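Local atomic coordinates of F5/8 type C domain protein (PDB entry 7JRM), a protein that probably recognises carbohydrate of mucin glycoproteins through a calcium-bearing binding module that forms part of a larger O-glycopeptidase. Residues G142-D147 / D193-K198; E251-A256 / S289-D294; N300-Y305 / D338-E343; G383-S388 / M456-N461; V406-R411 / L446-G451. One frame throughout, in Å; residues are numbered along the deposited sequence.

Contact 1: G142-D147 / D193-K198; sequences GYDIFD and DVRNSK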
# COMPACT_ATOMS: atom_id res chain seq x y z
N GLY A 142 -13.33 -16.55 25.50
CA GLY A 142 -13.16 -15.71 24.33
C GLY A 142 -11.78 -15.74 23.71
O GLY A 142 -11.58 -15.10 22.67
N TYR A 143 -10.84 -16.46 24.30
CA TYR A 143 -9.48 -16.54 23.79
C TYR A 143 -9.27 -17.83 23.02
O TYR A 143 -9.95 -18.83 23.24
CB TYR A 143 -8.47 -16.44 24.94
CG TYR A 143 -8.49 -15.10 25.64
CD1 TYR A 143 -8.17 -13.93 24.97
CD2 TYR A 143 -8.84 -15.00 26.99
CE1 TYR A 143 -8.19 -12.70 25.61
CE2 TYR A 143 -8.87 -13.78 27.63
CZ TYR A 143 -8.54 -12.63 26.94
OH TYR A 143 -8.56 -11.42 27.58
N ASP A 144 -8.31 -17.80 22.09
CA ASP A 144 -8.06 -18.91 21.18
C ASP A 144 -6.78 -19.67 21.49
O ASP A 144 -6.79 -20.90 21.53
CB ASP A 144 -8.00 -18.39 19.73
CG ASP A 144 -9.29 -17.72 19.30
OD1 ASP A 144 -10.37 -18.34 19.45
OD2 ASP A 144 -9.23 -16.57 18.81
N ILE A 145 -5.67 -18.96 21.72
CA ILE A 145 -4.36 -19.58 21.86
C ILE A 145 -3.68 -19.02 23.10
O ILE A 145 -3.74 -17.81 23.36
CB ILE A 145 -3.49 -19.33 20.61
CG1 ILE A 145 -3.98 -20.20 19.44
CG2 ILE A 145 -2.02 -19.61 20.89
CD1 ILE A 145 -3.79 -21.68 19.66
N PHE A 146 -3.05 -19.90 23.88
CA PHE A 146 -2.18 -19.50 24.98
C PHE A 146 -0.73 -19.78 24.61
O PHE A 146 -0.40 -20.90 24.22
CB PHE A 146 -2.55 -20.24 26.27
CG PHE A 146 -1.56 -20.03 27.38
CD1 PHE A 146 -1.42 -18.79 27.97
CD2 PHE A 146 -0.76 -21.07 27.81
CE1 PHE A 146 -0.50 -18.59 28.99
CE2 PHE A 146 0.16 -20.88 28.83
CZ PHE A 146 0.29 -19.63 29.42
N ASP A 147 0.11 -18.76 24.73
CA ASP A 147 1.51 -18.84 24.33
C ASP A 147 2.38 -18.32 25.46
O ASP A 147 2.07 -17.29 26.07
CB ASP A 147 1.75 -18.03 23.05
CG ASP A 147 3.11 -18.30 22.43
OD1 ASP A 147 3.81 -19.22 22.91
OD2 ASP A 147 3.47 -17.61 21.45
N ASP A 193 -3.99 -24.69 22.61
CA ASP A 193 -5.32 -24.34 22.13
C ASP A 193 -6.26 -24.19 23.32
O ASP A 193 -6.43 -25.14 24.10
CB ASP A 193 -5.82 -25.42 21.17
CG ASP A 193 -7.06 -25.00 20.40
OD1 ASP A 193 -7.73 -24.02 20.81
OD2 ASP A 193 -7.38 -25.66 19.39
N VAL A 194 -6.87 -23.02 23.46
CA VAL A 194 -7.79 -22.76 24.57
C VAL A 194 -9.13 -22.31 24.01
O VAL A 194 -9.88 -21.59 24.68
CB VAL A 194 -7.21 -21.72 25.55
CG1 VAL A 194 -5.94 -22.25 26.20
CG2 VAL A 194 -6.94 -20.40 24.84
N ARG A 195 -9.45 -22.74 22.80
CA ARG A 195 -10.68 -22.32 22.14
C ARG A 195 -11.91 -22.83 22.89
O ARG A 195 -11.97 -24.00 23.29
CB ARG A 195 -10.72 -22.81 20.70
CG ARG A 195 -10.10 -21.85 19.70
CD ARG A 195 -10.20 -22.40 18.28
NE ARG A 195 -9.52 -23.69 18.15
CZ ARG A 195 -9.44 -24.38 17.02
NH1 ARG A 195 -10.00 -23.91 15.91
NH2 ARG A 195 -8.80 -25.54 16.99
N ASN A 196 -12.89 -21.94 23.08
CA ASN A 196 -14.16 -22.28 23.71
C ASN A 196 -13.97 -22.86 25.11
O ASN A 196 -14.64 -23.81 25.51
CB ASN A 196 -14.98 -23.24 22.83
CG ASN A 196 -15.41 -22.60 21.53
OD1 ASN A 196 -16.03 -21.54 21.52
ND2 ASN A 196 -15.09 -23.25 20.42
N SER A 197 -13.03 -22.29 25.85
CA SER A 197 -12.77 -22.68 27.23
C SER A 197 -13.18 -21.57 28.17
O SER A 197 -13.45 -20.43 27.77
CB SER A 197 -11.28 -23.02 27.42
OG SER A 197 -10.49 -21.85 27.45
N LYS A 198 -13.24 -21.90 29.46
CA LYS A 198 -13.57 -20.94 30.50
C LYS A 198 -12.44 -20.69 31.48
O LYS A 198 -12.37 -19.59 32.05
CB LYS A 198 -14.82 -21.39 31.27
CG LYS A 198 -16.12 -21.22 30.49
CD LYS A 198 -17.26 -21.98 31.14
CE LYS A 198 -18.37 -21.04 31.58
NZ LYS A 198 -19.08 -21.54 32.79
O HOH W 1 -12.12 -19.66 25.21
O HOH W 2 -12.83 -19.40 22.06
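Asp144 and Val194 are joined through the backbone where strand 145-152 begins and strand 188-193 gives way to a turn. Val194 N donates to Asp144 O at 2.9 Å, nearly straight at the hydrogen (167°), the donor standing above the carbonyl plane. One step on, Ile145 and Asp193 form an antiparallel, non-hydrogen-bonded pair, and the chain then folds into a type II turn from Val194 to Ser197.

The apolar part rests on Val194. Its CG1 meets Phe146 CB at 3.9 Å, while Val194 CG2, placed between the backbone N and the carbonyl carbon, lies 3.4 Å from Asp144 O. Ile145 reaches across with CD1, which ends 3.9 Å from Asp193 CA.

Among the polar groups, Asp193 is held from two residues on: OD1 accepts from Arg195 N, an Asx turn, and Arg195 grips the carboxylate side-on in a salt bridge, Arg195 NH2 to Asp193 OD2 at 2.8 Å, in the guanidinium plane. The aliphatic CG of Arg195 touches Asp144 OD1 at 3.5 Å, whereas Asp144 OD2 accepts from Leu226 N. Water 2 bridges Tyr143 O and Asn196 N.

The contact joins the start of strand 145-152 to the loop between strands 188-193 and 199-205 in the NPCBM/NEW2 beta-sandwich: Phe146 and Val194 pack on Ile200 of strand 199-205, and Ile145, Asp193 and Arg195 touch Ile56 of the preceding Ig-like region.

Contact 2: E251-A256 / S289-D294; sequences EESSEA and SLVKVD
Ser253, in the first turn of helix 251-270, meets Leu290 and Val291 in the segment that leaves helix 273-288, and so closes one end of a helical hairpin formed by helices 251-270 and 273-288, a small module whose sequence resembles the FIVAR type. The two helices account for nearly all of the chain between the segments, and the contact lies at the protein surface where the chain passes on toward helix 304-314.

The serine side chain carries the meeting. Its CB points toward the other segment, and Ser253 CB touches Val291 CG1 at 3.6 Å, with Val291 N a little farther off at 4.0 Å. Beyond CB, Ser253 OG lies 3.4 Å from Leu290 CD2. Ser253 OG is also 3.6 Å from Val291 N, with no hydrogen bond formed across the segments. The meeting is therefore one of van der Waals packing, a small polar side chain set against two branched apolar ones.

Backbone hydrogen bonds of Val291 with Thr250 and of Val293 with Asn248 hold the departing segment beside the residues that lead into the helix, and Thr250 OG1 is hydrogen-bonded to Ser253 N. Leu290 also packs on Leu244 and Tyr249. The same CD2 of Leu290 comes within 3.8 Å of Ser253 O.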
# COMPACT_ATOMS: atom_id res chain seq x y z
N GLU A 251 -8.48 7.05 -20.04
CA GLU A 251 -7.77 7.68 -18.93
C GLU A 251 -8.69 7.86 -17.72
O GLU A 251 -8.25 7.73 -16.57
CB GLU A 251 -7.19 9.02 -19.37
CG GLU A 251 -6.89 9.99 -18.24
CD GLU A 251 -5.98 11.13 -18.67
OE1 GLU A 251 -6.34 12.30 -18.41
OE2 GLU A 251 -4.92 10.85 -19.26
N GLU A 252 -9.97 8.15 -17.96
CA GLU A 252 -10.90 8.35 -16.86
C GLU A 252 -11.15 7.05 -16.11
O GLU A 252 -11.12 7.02 -14.87
CB GLU A 252 -12.22 8.92 -17.40
CG GLU A 252 -12.96 9.79 -16.40
CD GLU A 252 -13.98 10.70 -17.07
N SER A 253 -11.40 5.96 -16.83
CA SER A 253 -11.70 4.69 -16.18
C SER A 253 -10.44 4.05 -15.59
O SER A 253 -10.50 3.43 -14.53
CB SER A 253 -12.37 3.73 -17.16
OG SER A 253 -11.43 2.87 -17.77
N SER A 254 -9.30 4.18 -16.28
CA SER A 254 -8.06 3.64 -15.74
C SER A 254 -7.62 4.39 -14.49
O SER A 254 -7.03 3.80 -13.59
CB SER A 254 -6.96 3.69 -16.80
OG SER A 254 -6.53 5.02 -17.03
N GLU A 255 -7.91 5.70 -14.42
CA GLU A 255 -7.62 6.46 -13.21
C GLU A 255 -8.42 5.94 -12.03
O GLU A 255 -7.89 5.80 -10.92
CB GLU A 255 -7.90 7.94 -13.44
CG GLU A 255 -6.89 8.88 -12.80
CD GLU A 255 -5.65 9.06 -13.65
OE1 GLU A 255 -5.63 9.98 -14.49
OE2 GLU A 255 -4.69 8.28 -13.47
N ALA A 256 -9.71 5.67 -12.24
CA ALA A 256 -10.56 5.20 -11.16
C ALA A 256 -10.11 3.84 -10.65
O ALA A 256 -10.05 3.61 -9.44
CB ALA A 256 -12.02 5.14 -11.62
N SER A 289 -16.48 -1.41 -14.19
CA SER A 289 -16.74 -0.13 -14.83
C SER A 289 -15.68 0.25 -15.85
O SER A 289 -15.73 1.35 -16.40
CB SER A 289 -16.87 0.97 -13.77
OG SER A 289 -18.17 1.01 -13.23
N LEU A 290 -14.71 -0.63 -16.10
CA LEU A 290 -13.68 -0.35 -17.09
C LEU A 290 -14.28 -0.30 -18.49
O LEU A 290 -15.13 -1.13 -18.85
CB LEU A 290 -12.58 -1.41 -17.03
CG LEU A 290 -11.52 -1.27 -15.93
CD1 LEU A 290 -10.61 -2.48 -15.94
CD2 LEU A 290 -10.72 0.01 -16.10
N VAL A 291 -13.84 0.67 -19.28
CA VAL A 291 -14.26 0.81 -20.67
C VAL A 291 -13.00 0.84 -21.53
O VAL A 291 -12.09 1.64 -21.30
CB VAL A 291 -15.10 2.09 -20.88
CG1 VAL A 291 -14.75 3.15 -19.85
CG2 VAL A 291 -14.94 2.62 -22.30
N LYS A 292 -12.95 -0.06 -22.52
CA LYS A 292 -11.79 -0.17 -23.39
C LYS A 292 -11.76 0.99 -24.39
O LYS A 292 -12.80 1.52 -24.79
CB LYS A 292 -11.80 -1.50 -24.13
CG LYS A 292 -12.00 -2.71 -23.23
CD LYS A 292 -10.90 -3.73 -23.43
CE LYS A 292 -11.21 -5.03 -22.72
NZ LYS A 292 -11.98 -5.96 -23.59
N VAL A 293 -10.55 1.37 -24.79
CA VAL A 293 -10.36 2.39 -25.81
C VAL A 293 -10.67 1.79 -27.18
O VAL A 293 -10.75 0.57 -27.33
CB VAL A 293 -8.94 2.98 -25.78
CG1 VAL A 293 -8.58 3.45 -24.39
CG2 VAL A 293 -7.93 1.95 -26.27
N ASP A 294 -10.83 2.66 -28.18
CA ASP A 294 -11.01 2.24 -29.57
C ASP A 294 -9.94 2.95 -30.38
O ASP A 294 -10.11 4.11 -30.75
CB ASP A 294 -12.41 2.56 -30.07
CG ASP A 294 -12.64 2.09 -31.50
OD1 ASP A 294 -11.83 1.29 -32.02
OD2 ASP A 294 -13.64 2.52 -32.11

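Contact 3: N300-Y305 / D338-E343; sequences NIPDKY and DLTGLE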
# COMPACT_ATOMS: atom_id res chain seq x y z
N ASN A 300 -12.07 14.03 -34.22
CA ASN A 300 -12.58 15.23 -34.88
C ASN A 300 -11.51 16.32 -34.82
O ASN A 300 -11.20 16.83 -33.74
CB ASN A 300 -13.88 15.70 -34.23
CG ASN A 300 -14.44 16.94 -34.89
OD1 ASN A 300 -14.57 17.99 -34.25
ND2 ASN A 300 -14.78 16.84 -36.17
N ILE A 301 -10.94 16.66 -35.97
CA ILE A 301 -9.94 17.72 -36.06
C ILE A 301 -10.49 18.82 -36.96
O ILE A 301 -10.37 18.74 -38.19
CB ILE A 301 -8.60 17.18 -36.60
CG1 ILE A 301 -8.16 15.96 -35.79
CG2 ILE A 301 -7.54 18.26 -36.55
CD1 ILE A 301 -6.90 15.31 -36.30
N PRO A 302 -11.11 19.86 -36.40
CA PRO A 302 -11.72 20.90 -37.25
C PRO A 302 -10.70 21.71 -38.04
O PRO A 302 -11.00 22.12 -39.17
CB PRO A 302 -12.49 21.78 -36.25
CG PRO A 302 -11.84 21.52 -34.93
CD PRO A 302 -11.35 20.11 -34.96
N ASP A 303 -9.51 21.95 -37.49
CA ASP A 303 -8.48 22.70 -38.20
C ASP A 303 -7.86 21.80 -39.26
O ASP A 303 -7.22 20.80 -38.93
CB ASP A 303 -7.43 23.22 -37.22
CG ASP A 303 -6.56 24.32 -37.81
OD1 ASP A 303 -6.19 25.25 -37.06
OD2 ASP A 303 -6.24 24.25 -39.02
N LYS A 304 -8.05 22.16 -40.53
CA LYS A 304 -7.51 21.35 -41.62
C LYS A 304 -5.98 21.39 -41.64
O LYS A 304 -5.35 20.44 -42.12
CB LYS A 304 -8.07 21.83 -42.95
N TYR A 305 -5.38 22.47 -41.14
CA TYR A 305 -3.92 22.54 -41.10
C TYR A 305 -3.34 21.64 -40.02
O TYR A 305 -2.25 21.09 -40.20
CB TYR A 305 -3.48 23.99 -40.89
CG TYR A 305 -3.63 24.86 -42.12
CD1 TYR A 305 -4.88 25.30 -42.53
CD2 TYR A 305 -2.52 25.23 -42.87
CE1 TYR A 305 -5.03 26.09 -43.66
CE2 TYR A 305 -2.66 26.03 -44.00
CZ TYR A 305 -3.91 26.45 -44.38
OH TYR A 305 -4.05 27.24 -45.50
N ASP A 338 -6.34 26.15 -34.56
CA ASP A 338 -7.13 25.49 -33.53
C ASP A 338 -6.46 24.16 -33.18
O ASP A 338 -6.29 23.31 -34.06
CB ASP A 338 -8.57 25.26 -34.00
CG ASP A 338 -9.47 24.72 -32.90
OD1 ASP A 338 -9.01 24.60 -31.75
OD2 ASP A 338 -10.65 24.43 -33.20
N LEU A 339 -6.09 24.00 -31.91
CA LEU A 339 -5.44 22.79 -31.44
C LEU A 339 -6.42 21.68 -31.07
O LEU A 339 -6.00 20.67 -30.51
CB LEU A 339 -4.55 23.11 -30.24
CG LEU A 339 -3.31 23.97 -30.50
CD1 LEU A 339 -2.56 24.23 -29.21
CD2 LEU A 339 -2.41 23.31 -31.52
N THR A 340 -7.71 21.87 -31.36
CA THR A 340 -8.72 20.88 -30.99
C THR A 340 -8.40 19.53 -31.62
O THR A 340 -8.16 19.43 -32.82
CB THR A 340 -10.10 21.36 -31.42
OG1 THR A 340 -10.41 22.60 -30.77
CG2 THR A 340 -11.16 20.33 -31.05
N GLY A 341 -8.41 18.48 -30.79
CA GLY A 341 -8.05 17.14 -31.19
C GLY A 341 -6.74 16.67 -30.59
O GLY A 341 -6.57 15.47 -30.36
N LEU A 342 -5.81 17.60 -30.33
CA LEU A 342 -4.51 17.24 -29.77
C LEU A 342 -4.60 16.79 -28.32
O LEU A 342 -3.60 16.31 -27.78
CB LEU A 342 -3.55 18.43 -29.88
CG LEU A 342 -2.68 18.46 -31.13
CD1 LEU A 342 -1.67 19.59 -31.06
CD2 LEU A 342 -1.98 17.12 -31.31
N GLU A 343 -5.76 16.92 -27.68
CA GLU A 343 -5.94 16.40 -26.33
C GLU A 343 -5.96 14.88 -26.28
O GLU A 343 -5.99 14.31 -25.18
CB GLU A 343 -7.23 16.96 -25.72
CG GLU A 343 -8.51 16.47 -26.39
CD GLU A 343 -8.85 17.26 -27.65
OE1 GLU A 343 -8.19 18.29 -27.90
OE2 GLU A 343 -9.77 16.84 -28.38
O HOH W 3 -11.68 16.28 -31.01
O HOH W 4 -8.39 21.40 -34.75
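The N-cap of helix 304-314 is the centre of this contact, for Asp303 both caps the helix and reaches across to Asp338. Its CG is anti to the backbone N (chi1 -163°), and the two carboxylate oxygens beyond it serve different partners. Asp303 OD2 accepts from Tyr305 N, the capping bond, at 2.9 Å. Asp303 OD1 takes Asp338 N at 2.7 Å on its anti lone pair, and a further bond from Glu337 N. One carboxylate thus fixes the start of the helix against the loop, and the helix end together with the several N-H donors would be expected to stabilise its negative charge.

Asp338 opens an Asx turn in the loop between the neighbouring parallel strands 330-332 and 350-352. These short strands, with Leu339 packed on Leu333, Val358 and Leu364, are consistent with a leucine-rich-repeat-like region. Asp338 OD1 is gripped twice from one face of the carboxylate plane, by Thr340 N and by Thr340 OG1. The bond from Thr340 OG1 to Asp338 OD1 measures 2.6 Å. A type II turn runs from Leu339 to Leu342.

Pro302 lies across both side chains at about a right angle: Pro302 CG meets Asp338 OD2 at 3.6 Å, and Pro302 CD meets Thr340 CG2 at 3.9 Å. Gly341 CA lies 4.1 Å from Asn300 O. Water 4 accepts from Asp303 N and donates to Asp338 O and Thr340 O, while water 3 links Asn300 O to Glu343 OE2.

Contact 4: G383-S388 / M456-N461; sequences GELKPS and MFYLFN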
# COMPACT_ATOMS: atom_id res chain seq x y z
N GLY A 383 -9.50 39.23 -37.31
CA GLY A 383 -10.56 39.79 -38.12
C GLY A 383 -10.80 41.27 -37.86
O GLY A 383 -9.96 42.00 -37.35
N GLU A 384 -12.01 41.69 -38.24
CA GLU A 384 -12.40 43.09 -38.19
C GLU A 384 -13.35 43.34 -37.03
O GLU A 384 -14.25 42.53 -36.76
CB GLU A 384 -13.07 43.51 -39.50
CG GLU A 384 -13.76 44.87 -39.45
CD GLU A 384 -14.48 45.20 -40.74
OE1 GLU A 384 -14.54 46.40 -41.10
OE2 GLU A 384 -14.99 44.27 -41.40
N LEU A 385 -13.15 44.46 -36.34
CA LEU A 385 -14.07 44.93 -35.31
C LEU A 385 -14.88 46.10 -35.87
O LEU A 385 -14.32 46.99 -36.51
CB LEU A 385 -13.32 45.36 -34.05
CG LEU A 385 -12.53 44.28 -33.31
CD1 LEU A 385 -11.60 44.92 -32.29
CD2 LEU A 385 -13.46 43.28 -32.66
N LYS A 386 -16.19 46.08 -35.63
CA LYS A 386 -17.07 47.11 -36.15
C LYS A 386 -17.32 48.16 -35.09
O LYS A 386 -17.83 47.82 -34.01
CB LYS A 386 -18.39 46.50 -36.62
CG LYS A 386 -18.23 45.27 -37.49
CD LYS A 386 -18.22 45.64 -38.97
CE LYS A 386 -18.25 44.40 -39.85
NZ LYS A 386 -19.51 43.62 -39.68
N PRO A 387 -16.99 49.43 -35.33
CA PRO A 387 -17.25 50.46 -34.32
C PRO A 387 -18.74 50.68 -34.11
O PRO A 387 -19.52 50.74 -35.07
CB PRO A 387 -16.58 51.71 -34.91
CG PRO A 387 -15.63 51.20 -35.95
CD PRO A 387 -16.25 49.96 -36.49
N SER A 388 -19.13 50.78 -32.85
CA SER A 388 -20.53 50.99 -32.49
C SER A 388 -20.59 51.83 -31.22
O SER A 388 -19.81 51.62 -30.29
CB SER A 388 -21.26 49.66 -32.28
OG SER A 388 -22.40 49.83 -31.46
N MET A 456 -1.82 38.98 -31.46
CA MET A 456 -3.20 38.85 -31.90
C MET A 456 -3.63 40.18 -32.51
O MET A 456 -3.65 41.20 -31.81
CB MET A 456 -4.11 38.46 -30.74
CG MET A 456 -5.54 38.16 -31.15
SD MET A 456 -6.35 37.01 -30.02
CE MET A 456 -8.06 37.22 -30.49
N PHE A 457 -3.97 40.17 -33.79
CA PHE A 457 -4.18 41.39 -34.55
C PHE A 457 -5.66 41.58 -34.87
O PHE A 457 -6.33 40.64 -35.31
CB PHE A 457 -3.37 41.37 -35.85
CG PHE A 457 -3.52 42.62 -36.67
CD1 PHE A 457 -2.88 43.79 -36.29
CD2 PHE A 457 -4.29 42.62 -37.82
CE1 PHE A 457 -3.02 44.94 -37.05
CE2 PHE A 457 -4.43 43.77 -38.58
CZ PHE A 457 -3.79 44.93 -38.19
N TYR A 458 -6.15 42.79 -34.64
CA TYR A 458 -7.48 43.23 -35.04
C TYR A 458 -7.34 44.40 -36.02
O TYR A 458 -6.26 44.96 -36.21
CB TYR A 458 -8.32 43.67 -33.84
CG TYR A 458 -8.85 42.56 -32.97
CD1 TYR A 458 -10.02 41.89 -33.30
CD2 TYR A 458 -8.20 42.19 -31.80
CE1 TYR A 458 -10.52 40.88 -32.50
CE2 TYR A 458 -8.68 41.19 -31.00
CZ TYR A 458 -9.84 40.53 -31.35
OH TYR A 458 -10.33 39.53 -30.54
N LEU A 459 -8.46 44.76 -36.64
CA LEU A 459 -8.53 45.98 -37.42
C LEU A 459 -9.93 46.56 -37.31
O LEU A 459 -10.90 45.84 -37.08
CB LEU A 459 -8.13 45.75 -38.89
CG LEU A 459 -8.95 44.94 -39.92
CD1 LEU A 459 -10.25 45.62 -40.36
CD2 LEU A 459 -8.08 44.64 -41.13
N PHE A 460 -10.02 47.88 -37.46
CA PHE A 460 -11.31 48.56 -37.49
C PHE A 460 -11.19 49.80 -38.36
O PHE A 460 -10.21 50.54 -38.27
CB PHE A 460 -11.79 48.93 -36.08
CG PHE A 460 -10.90 49.92 -35.36
CD1 PHE A 460 -11.19 51.27 -35.38
CD2 PHE A 460 -9.80 49.49 -34.65
CE1 PHE A 460 -10.39 52.18 -34.72
CE2 PHE A 460 -8.99 50.39 -33.98
CZ PHE A 460 -9.28 51.74 -34.02
N ASN A 461 -12.18 50.00 -39.22
CA ASN A 461 -12.19 51.13 -40.13
C ASN A 461 -12.97 52.29 -39.52
O ASN A 461 -13.89 52.10 -38.72
CB ASN A 461 -12.81 50.74 -41.47
CG ASN A 461 -12.50 51.74 -42.57
OD1 ASN A 461 -11.39 52.27 -42.64
ND2 ASN A 461 -13.47 52.00 -43.44
O HOH W 5 -14.36 48.31 -38.89
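Glu384 and Leu459 pair in parallel where strands 372-384 and 452-461 lie side by side, their CA atoms 4.9 Å apart. Leu459 straddles the register with both its backbone groups: Leu459 N donates to Gly383 O at 3.2 Å, bent to 137° at the hydrogen, and Leu459 O receives Leu385 N at 2.7 Å, almost straight and nearly along the C=O axis.

On the face carrying Glu384 and Leu459, the methyl CD1 of Leu459 lies against the aliphatic CB of Glu384 at 3.6 Å. Leu385, one residue on, meets Tyr458, one residue before Leu459. Leu385 CG is anti to the carbonyl carbon (chi1 -63°) and sits 3.5 Å from Tyr458 CD1; Leu385 CD1 comes near CG and CD1 of the ring and Leu385 CD2 near CD1 and CE1, an oblique approach. The ring's hydroxyl bonds to Asp395 O. Farther along, Leu385 O approaches Phe460 CB at 3.2 Å, and Pro387 CG meets Asn461 O at 3.4 Å. Water 5 donates to Glu384 OE1 and Leu385 O and accepts from Asn461 N.

Strand 452-461 is flanked by strand 372-384 in parallel and by strand 440-449 antiparallel, with Tyr458 and Phe460 packing on Val443 of the latter; Val392 of strand 391-395 touches both Leu385 and Phe460.

Contact 5: V406-R411 / L446-G451; sequences VAKTIR and LFEDEG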
# COMPACT_ATOMS: atom_id res chain seq x y z
N VAL A 406 -2.54 35.46 -20.85
CA VAL A 406 -1.16 35.91 -20.84
C VAL A 406 -0.97 37.14 -21.73
O VAL A 406 0.15 37.45 -22.13
CB VAL A 406 -0.20 34.78 -21.24
CG1 VAL A 406 -0.23 33.67 -20.20
CG2 VAL A 406 -0.56 34.24 -22.61
N ALA A 407 -2.05 37.85 -22.05
CA ALA A 407 -1.94 39.05 -22.86
C ALA A 407 -1.22 40.15 -22.09
O ALA A 407 -1.43 40.33 -20.88
CB ALA A 407 -3.33 39.53 -23.29
N LYS A 408 -0.35 40.88 -22.79
CA LYS A 408 0.54 41.85 -22.15
C LYS A 408 0.22 43.28 -22.58
O LYS A 408 -0.24 44.08 -21.76
CB LYS A 408 2.00 41.50 -22.46
CG LYS A 408 2.44 40.15 -21.93
CD LYS A 408 2.13 40.02 -20.45
CE LYS A 408 2.48 38.63 -19.94
NZ LYS A 408 1.74 38.29 -18.70
N THR A 409 0.44 43.63 -23.84
CA THR A 409 0.36 45.01 -24.30
C THR A 409 -0.72 45.15 -25.36
O THR A 409 -0.74 44.41 -26.34
CB THR A 409 1.71 45.47 -24.86
OG1 THR A 409 2.69 45.48 -23.81
CG2 THR A 409 1.60 46.87 -25.45
N ILE A 410 -1.61 46.12 -25.16
CA ILE A 410 -2.63 46.50 -26.13
C ILE A 410 -2.21 47.84 -26.72
O ILE A 410 -2.23 48.86 -26.04
CB ILE A 410 -4.02 46.59 -25.50
CG1 ILE A 410 -4.42 45.26 -24.88
CG2 ILE A 410 -5.05 47.03 -26.53
CD1 ILE A 410 -4.73 44.19 -25.88
N ARG A 411 -1.82 47.83 -28.00
CA ARG A 411 -1.44 49.06 -28.69
C ARG A 411 -2.22 49.17 -29.99
O ARG A 411 -2.49 48.17 -30.66
CB ARG A 411 0.08 49.10 -28.95
CG ARG A 411 0.55 48.44 -30.24
CD ARG A 411 1.91 48.96 -30.65
NE ARG A 411 2.81 49.13 -29.51
CZ ARG A 411 3.75 48.26 -29.17
NH1 ARG A 411 3.93 47.16 -29.88
NH2 ARG A 411 4.52 48.50 -28.11
N LEU A 446 -0.29 42.15 -27.77
CA LEU A 446 0.97 41.49 -27.47
C LEU A 446 0.81 40.57 -26.27
O LEU A 446 0.19 40.94 -25.26
CB LEU A 446 2.06 42.53 -27.19
CG LEU A 446 2.41 43.59 -28.24
CD1 LEU A 446 3.88 43.98 -28.13
CD2 LEU A 446 2.10 43.11 -29.66
N PHE A 447 1.38 39.37 -26.37
CA PHE A 447 1.33 38.42 -25.27
C PHE A 447 2.62 37.61 -25.24
O PHE A 447 3.24 37.38 -26.28
CB PHE A 447 0.11 37.50 -25.37
CG PHE A 447 0.24 36.41 -26.41
CD1 PHE A 447 -0.15 36.65 -27.72
CD2 PHE A 447 0.71 35.16 -26.07
CE1 PHE A 447 -0.04 35.65 -28.68
CE2 PHE A 447 0.83 34.16 -27.02
CZ PHE A 447 0.45 34.41 -28.33
N GLU A 448 3.00 37.19 -24.04
CA GLU A 448 4.20 36.39 -23.86
C GLU A 448 4.05 35.53 -22.61
O GLU A 448 3.39 35.91 -21.64
CB GLU A 448 5.46 37.27 -23.75
CG GLU A 448 5.58 38.04 -22.45
CD GLU A 448 6.44 39.29 -22.59
OE1 GLU A 448 7.65 39.14 -22.85
OE2 GLU A 448 5.90 40.40 -22.44
N ASP A 449 4.66 34.34 -22.66
CA ASP A 449 4.64 33.40 -21.55
C ASP A 449 5.81 32.44 -21.75
O ASP A 449 6.60 32.58 -22.69
CB ASP A 449 3.30 32.67 -21.46
CG ASP A 449 3.04 32.09 -20.08
OD1 ASP A 449 3.35 32.78 -19.08
OD2 ASP A 449 2.53 30.96 -19.99
N GLU A 450 5.90 31.45 -20.87
CA GLU A 450 6.96 30.45 -20.96
C GLU A 450 6.82 29.65 -22.26
O GLU A 450 6.03 28.71 -22.33
CB GLU A 450 6.93 29.51 -19.75
CG GLU A 450 7.98 28.41 -19.78
CD GLU A 450 9.36 28.93 -20.17
OE1 GLU A 450 9.77 28.72 -21.32
OE2 GLU A 450 10.02 29.55 -19.31
N GLY A 451 7.59 30.03 -23.28
CA GLY A 451 7.55 29.37 -24.56
C GLY A 451 6.36 29.70 -25.43
O GLY A 451 6.23 29.13 -26.52
O HOH W 6 2.57 35.74 -17.94
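Leu446 O accepts from two successive amides of the opposing strand, Lys408 N and Thr409 N, the signature of a classic beta bulge. The Lys408 N to Leu446 O distance, 2.5 Å, is unusually short and its exact length doubtful; Thr409 N lies 3.1 Å from Leu446 O, tilted 35° from the carbonyl plane. Leu446 N in turn donates to Thr409 O at 2.7 Å. Glu448 N makes a weak bond to Val406 O (3.4 Å). Between these, Ala407 and Phe447 form an antiparallel, non-hydrogen-bonded pair.

The lysine amine is served by solvent: Lys408 NZ donates to water 6, which donates in turn to Asp449 OD1. The lysine chain crosses Glu448 at about a right angle, Lys408 CG meeting Glu448 OE2 at 3.5 Å. Asp449 OD2 is held by Asn400 ND2, and Val406 CG1 lies 3.6 Å from Asp449 CG. Arg411 NH1 lies 3.6 Å from Leu446 CD1, and Thr409 CG2 stands above one face of the Arg411 guanidinium, offset toward its rim.

Apolar contact comes from Val406 CG2 on Phe447 CD2. The chemistry implies strands joined by backbone bonds, for no direct ion pair links the two segments: Lys408 NZ reaches Asp449 OD1 through water 6, and Arg411 NH2 makes its salt bridge with Glu422, outside them.

The five contacts are spread along an elongated chain. Contact 1 belongs to the NPCBM domain, which carries the calcium ion bound by Ser163, Val206, Asp208, Gly210 and Asp214; none of these residues lies in any of the contacts. Contact 2 closes the helical hairpin, its centre about 49 Å from that of contact 1 and on the other side of the chain's centre. Contact 3 follows, its nearest atoms about 7 Å from contact 2; its loop joins strands 330-332 and 350-352 of the mixed sheet that also holds contacts 4 and 5. Those two have centres about 19 Å apart, on the neighbouring strands 452-461 and 440-449. Contacts 1 and 4 are the most distant, at about 89 Å between centres.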